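Local coordinates for MutT/nudix family protein (Streptococcus pneumoniae, PDB 4HFQ) that hydrolyses UDP-linked precursors of peptidoglycan biosynthesis, acting as a UDP-X diphosphatase of the Nudix family that probably splits their diphosphate link, at residues C83-Q88 and E115-F120; G155-Q158 and E162-D165. One frame throughout, in Å; residues are numbered along the deposited sequence.

Contact 1: residues C83-Q88 and E115-F120; sequences CLVRGQ and EEETGF. With SO4 (sulfate ion), chain G.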
loop_
_atom_site.group_PDB
_atom_site.type_symbol
_atom_site.label_atom_id
_atom_site.label_comp_id
_atom_site.label_asym_id
_atom_site.label_seq_id
_atom_site.Cartn_x
_atom_site.Cartn_y
_atom_site.Cartn_z
ATOM N N CYS A 83 16.084 -6.824 18.298
ATOM C CA CYS A 83 17.176 -6.818 17.325
ATOM C C CYS A 83 17.070 -5.615 16.391
ATOM O O CYS A 83 16.023 -5.411 15.757
ATOM C CB CYS A 83 17.146 -8.096 16.499
ATOM S SG CYS A 83 18.448 -8.153 15.252
ATOM N N LEU A 84 18.116 -4.808 16.314
ATOM C CA LEU A 84 18.199 -3.730 15.337
ATOM C C LEU A 84 19.499 -3.831 14.569
ATOM O O LEU A 84 20.517 -4.339 15.077
ATOM C CB LEU A 84 18.087 -2.340 15.984
ATOM C CG LEU A 84 16.804 -2.017 16.729
ATOM C CD1 LEU A 84 16.902 -0.711 17.490
ATOM C CD2 LEU A 84 15.582 -1.976 15.812
ATOM N N VAL A 85 19.461 -3.408 13.312
ATOM C CA VAL A 85 20.647 -3.385 12.468
ATOM C C VAL A 85 20.960 -1.988 11.993
ATOM O O VAL A 85 20.080 -1.140 11.878
ATOM C CB VAL A 85 20.541 -4.365 11.261
ATOM C CG1 VAL A 85 20.549 -5.801 11.756
ATOM C CG2 VAL A 85 19.300 -4.088 10.404
ATOM N N ARG A 86 22.246 -1.743 11.742
ATOM C CA ARG A 86 22.703 -0.457 11.216
ATOM C C ARG A 86 23.360 -0.687 9.870
ATOM O O ARG A 86 24.285 -1.490 9.755
ATOM C CB ARG A 86 23.663 0.237 12.208
ATOM C CG ARG A 86 24.176 1.592 11.733
ATOM C CD ARG A 86 25.009 2.307 12.797
ATOM N NE ARG A 86 26.260 1.614 13.121
ATOM C CZ ARG A 86 27.384 1.708 12.416
ATOM N NH1 ARG A 86 27.446 2.442 11.305
ATOM N NH2 ARG A 86 28.463 1.048 12.807
ATOM N N GLY A 87 22.847 -0.003 8.843
ATOM C CA GLY A 87 23.387 -0.167 7.493
ATOM C C GLY A 87 24.774 0.427 7.327
ATOM O O GLY A 87 25.126 1.403 8.002
ATOM N N GLN A 88 25.552 -0.137 6.414
ATOM C CA GLN A 88 26.809 0.508 6.003
ATOM C C GLN A 88 26.544 1.924 5.507
ATOM O O GLN A 88 25.557 2.179 4.809
ATOM C CB GLN A 88 27.538 -0.305 4.918
ATOM C CG GLN A 88 27.980 -1.702 5.347
ATOM C CD GLN A 88 29.223 -1.754 6.245
ATOM O OE1 GLN A 88 29.688 -2.841 6.591
ATOM N NE2 GLN A 88 29.753 -0.597 6.637
ATOM N N GLU A 115 18.109 -13.388 6.644
ATOM C CA GLU A 115 19.341 -14.166 6.445
ATOM C C GLU A 115 20.437 -13.297 5.836
ATOM O O GLU A 115 21.595 -13.346 6.274
ATOM C CB GLU A 115 19.097 -15.408 5.583
ATOM C CG GLU A 115 20.299 -16.360 5.560
ATOM C CD GLU A 115 19.988 -17.714 4.948
ATOM O OE1 GLU A 115 18.849 -17.939 4.519
ATOM O OE2 GLU A 115 20.898 -18.566 4.878
ATOM N N GLU A 116 20.085 -12.499 4.835
ATOM C CA GLU A 116 21.051 -11.659 4.133
ATOM C C GLU A 116 21.657 -10.598 5.030
ATOM O O GLU A 116 22.851 -10.302 4.933
ATOM C CB GLU A 116 20.407 -11.009 2.900
ATOM C CG GLU A 116 20.093 -12.000 1.792
ATOM C CD GLU A 116 19.292 -11.408 0.642
ATOM O OE1 GLU A 116 18.675 -10.334 0.789
ATOM O OE2 GLU A 116 19.285 -12.044 -0.426
ATOM N N GLU A 117 20.851 -10.038 5.921
ATOM C CA GLU A 117 21.274 -8.936 6.767
ATOM C C GLU A 117 21.885 -9.414 8.083
ATOM O O GLU A 117 22.919 -8.884 8.510
ATOM C CB GLU A 117 20.079 -8.020 7.059
ATOM C CG GLU A 117 19.638 -7.240 5.832
ATOM C CD GLU A 117 18.315 -6.541 5.999
ATOM O OE1 GLU A 117 17.875 -6.286 7.138
ATOM O OE2 GLU A 117 17.715 -6.244 4.931
ATOM N N THR A 118 21.255 -10.389 8.734
ATOM C CA THR A 118 21.680 -10.778 10.084
ATOM C C THR A 118 22.606 -11.987 10.113
ATOM O O THR A 118 23.295 -12.200 11.125
ATOM C CB THR A 118 20.507 -11.101 11.012
ATOM O OG1 THR A 118 19.938 -12.354 10.635
ATOM C CG2 THR A 118 19.424 -10.008 10.981
ATOM N N GLY A 119 22.597 -12.790 9.052
ATOM C CA GLY A 119 23.397 -14.014 8.984
ATOM C C GLY A 119 22.678 -15.219 9.561
ATOM O O GLY A 119 23.273 -16.297 9.676
ATOM N N PHE A 120 21.411 -15.049 9.937
ATOM C CA PHE A 120 20.651 -16.126 10.572
ATOM C C PHE A 120 19.473 -16.650 9.765
ATOM O O PHE A 120 18.750 -15.882 9.113
ATOM C CB PHE A 120 20.124 -15.670 11.921
ATOM C CG PHE A 120 21.186 -15.561 12.975
ATOM C CD1 PHE A 120 21.950 -14.410 13.091
ATOM C CD2 PHE A 120 21.417 -16.614 13.852
ATOM C CE1 PHE A 120 22.936 -14.308 14.059
ATOM C CE2 PHE A 120 22.405 -16.518 14.829
ATOM C CZ PHE A 120 23.158 -15.361 14.931
HETATM S S SO4 G . 31.116 2.552 10.697
HETATM O O1 SO4 G . 31.613 2.717 9.329
HETATM O O2 SO4 G . 30.067 3.580 10.902
HETATM O O3 SO4 G . 30.602 1.177 10.935
HETATM O O4 SO4 G . 32.307 2.764 11.538
#
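The carboxylate of Glu-117 meets Val-85 through one oxygen, OE1 lying 4.2 Å from CG2; a second flat group, the guanidinium of Arg-86, has a sulfate oxygen at its edge, in plane, and the Phe-120 ring has OG1 of Thr-118 at its edge, also in plane. Strand 81-87 and helix 106-118 come together here in the Nudix fold. Glu-116 and Glu-117 occupy the EE position of a degenerate Nudix box; in relatives these glutamates help to bind divalent metal, and they may do so here. Val-85 and Glu-117 cross at about a right angle, with the glutamate chain running out straight after CG (chi2 169°). Its OE1 is held by the backbone N of Gly-97, whereas OE2 lies close to OE2 of Glu-162, a gathering of acids consistent with a metal site. A second sulfate sits about 3 Å from the Glu-117 side chain. Further along the helix, CG2 of Thr-118 approaches CG1 of Val-85 at 4.4 Å, so each branch of the valine faces a different helix residue.

On the far side of the strand, a bend at chi3 turns Arg-86 so that NH1 donates to O2 of the sulfate at 2.9 Å and NH2 to O3 at 2.8 Å, the latter bond being the straighter of the two. NH1 also reaches the carbonyl of Glu-90. The helix ends at Gly-119, whose phi is positive and whose N bonds to Glu-115 O. OG1 of Thr-118, which donates to Ile-114 O, closes an ST turn by accepting from the backbone N of Phe-120 at 3.1 Å.

Contact 2: residues G155-Q158 and E162-D165; sequences GQFQ and EIAD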
loop_
_atom_site.group_PDB
_atom_site.type_symbol
_atom_site.label_atom_id
_atom_site.label_comp_id
_atom_site.label_asym_id
_atom_site.label_seq_id
_atom_site.Cartn_x
_atom_site.Cartn_y
_atom_site.Cartn_z
ATOM N N GLY A 155 22.949 -19.735 12.671
ATOM C CA GLY A 155 23.719 -18.760 11.920
ATOM C C GLY A 155 24.655 -17.947 12.791
ATOM O O GLY A 155 24.968 -18.326 13.930
ATOM N N GLN A 156 25.094 -16.818 12.248
ATOM C CA GLN A 156 26.065 -15.950 12.895
ATOM C C GLN A 156 26.071 -14.603 12.187
ATOM O O GLN A 156 26.079 -14.551 10.949
ATOM C CB GLN A 156 27.458 -16.585 12.812
ATOM C CG GLN A 156 28.539 -15.830 13.562
ATOM C CD GLN A 156 29.904 -16.451 13.376
ATOM O OE1 GLN A 156 30.416 -16.533 12.257
ATOM N NE2 GLN A 156 30.507 -16.889 14.473
ATOM N N PHE A 157 26.065 -13.519 12.960
ATOM C CA PHE A 157 26.190 -12.206 12.342
ATOM C C PHE A 157 27.605 -11.961 11.846
ATOM O O PHE A 157 28.575 -12.160 12.585
ATOM C CB PHE A 157 25.753 -11.048 13.248
ATOM C CG PHE A 157 25.999 -9.695 12.625
ATOM C CD1 PHE A 157 25.220 -9.264 11.544
ATOM C CD2 PHE A 157 27.041 -8.878 13.059
ATOM C CE1 PHE A 157 25.450 -8.039 10.940
ATOM C CE2 PHE A 157 27.283 -7.657 12.450
ATOM C CZ PHE A 157 26.487 -7.233 11.387
ATOM N N GLN A 158 27.718 -11.534 10.598
ATOM C CA GLN A 158 28.985 -11.048 10.082
ATOM C C GLN A 158 28.703 -9.752 9.352
ATOM O O GLN A 158 27.798 -9.678 8.513
ATOM C CB GLN A 158 29.639 -12.064 9.136
ATOM C CG GLN A 158 30.076 -13.368 9.802
ATOM C CD GLN A 158 30.874 -14.272 8.878
ATOM O OE1 GLN A 158 30.882 -14.093 7.653
ATOM N NE2 GLN A 158 31.554 -15.253 9.460
ATOM N N GLU A 162 26.055 -4.735 3.108
ATOM C CA GLU A 162 24.800 -4.077 3.449
ATOM C C GLU A 162 24.736 -3.579 4.900
ATOM O O GLU A 162 24.270 -2.467 5.145
ATOM C CB GLU A 162 23.622 -5.011 3.154
ATOM C CG GLU A 162 22.277 -4.365 3.429
ATOM C CD GLU A 162 21.077 -5.281 3.245
ATOM O OE1 GLU A 162 21.223 -6.490 2.914
ATOM O OE2 GLU A 162 19.961 -4.757 3.437
ATOM N N ILE A 163 25.185 -4.414 5.836
ATOM C CA ILE A 163 24.971 -4.178 7.266
ATOM C C ILE A 163 26.293 -4.030 8.027
ATOM O O ILE A 163 27.153 -4.921 7.981
ATOM C CB ILE A 163 24.126 -5.314 7.905
ATOM C CG1 ILE A 163 22.773 -5.477 7.186
ATOM C CG2 ILE A 163 23.960 -5.113 9.411
ATOM C CD1 ILE A 163 21.815 -4.304 7.299
ATOM N N ALA A 164 26.426 -2.897 8.721
ATOM C CA ALA A 164 27.617 -2.604 9.539
ATOM C C ALA A 164 27.570 -3.255 10.913
ATOM O O ALA A 164 28.600 -3.685 11.431
ATOM C CB ALA A 164 27.794 -1.103 9.694
ATOM N N ASP A 165 26.395 -3.318 11.527
ATOM C CA ASP A 165 26.296 -3.800 12.901
ATOM C C ASP A 165 24.907 -4.328 13.200
ATOM O O ASP A 165 23.930 -3.962 12.532
ATOM C CB ASP A 165 26.683 -2.681 13.891
ATOM C CG ASP A 165 27.164 -3.210 15.250
ATOM O OD1 ASP A 165 27.347 -4.428 15.424
ATOM O OD2 ASP A 165 27.343 -2.369 16.160
#
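Ile-163 is the first residue of 162-165 to touch the other segment, its CG2 methyl reaching CE1 of Phe-157 at 3.6 Å. The chain is already fixed just before this point, because OD1 of Asn-160 accepts from the backbone N of both Glu-162 and Ile-163. CG2 stands anti to the isoleucine's own N and so comes in at the edge of the phenyl ring, near its plane, where it also lies 3.8 Å from CZ. The longer branch of Ile-163 heads elsewhere, and the residue packs on Val-85 of strand 81-87 as well. The two side chains are set at a slant to each other, an apolar contact of ring edge against methyl.

At Ala-164 the methyl points away from Phe-157, and it is the carbonyl that takes part: its O lies at the ring edge, 4.1 Å from CZ. Here the edge strand of this part of the Nudix sheet turns a corner. Ala-164 and Asp-165 both face Arg-86 on the neighbouring strand 81-87, forming a classic beta bulge, and the bulge brings two successive backbone units up to one aromatic ring.

Asp-165 follows with its CA 3.8 Å from Phe-157 CZ, approaching the ring obliquely. Its CB also points away, but the carboxylate swings back until OD1 is 4.4 Å from CE2, while OD2 accepts from NE2 of Gln-167. Phe-157 reaches all three residues because its CG is anti to the backbone N (chi1 175°), which carries the ring out from the loop. On that loop's exposed side, NE2 of Gln-158 donates to OE1 of Gln-156 at 3.3 Å, tilted 23° from the acceptor's carbonyl plane.

Contact 1 closes before contact 2 opens along the chain, yet their centres lie only about 5 Å apart, on the same side of the chain's centre within the Nudix domain. They share one sheet, in which strands 81-87 and 163-170 are antiparallel neighbours. Arg-86 joins them directly: its O lies 2.8 Å from Ala-164 N and its N 2.9 Å from Asp-165 O, both probable hydrogen bonds. Beyond the helix, Phe-120 packs against the loop 155-158, its CE1 lying 3.4 Å from Phe-157 N. Contact 1 sets the end of helix 106-118 against strand 81-87, and contact 2 packs the loop against the start of strand 163-170, near what is probably the catalytic region.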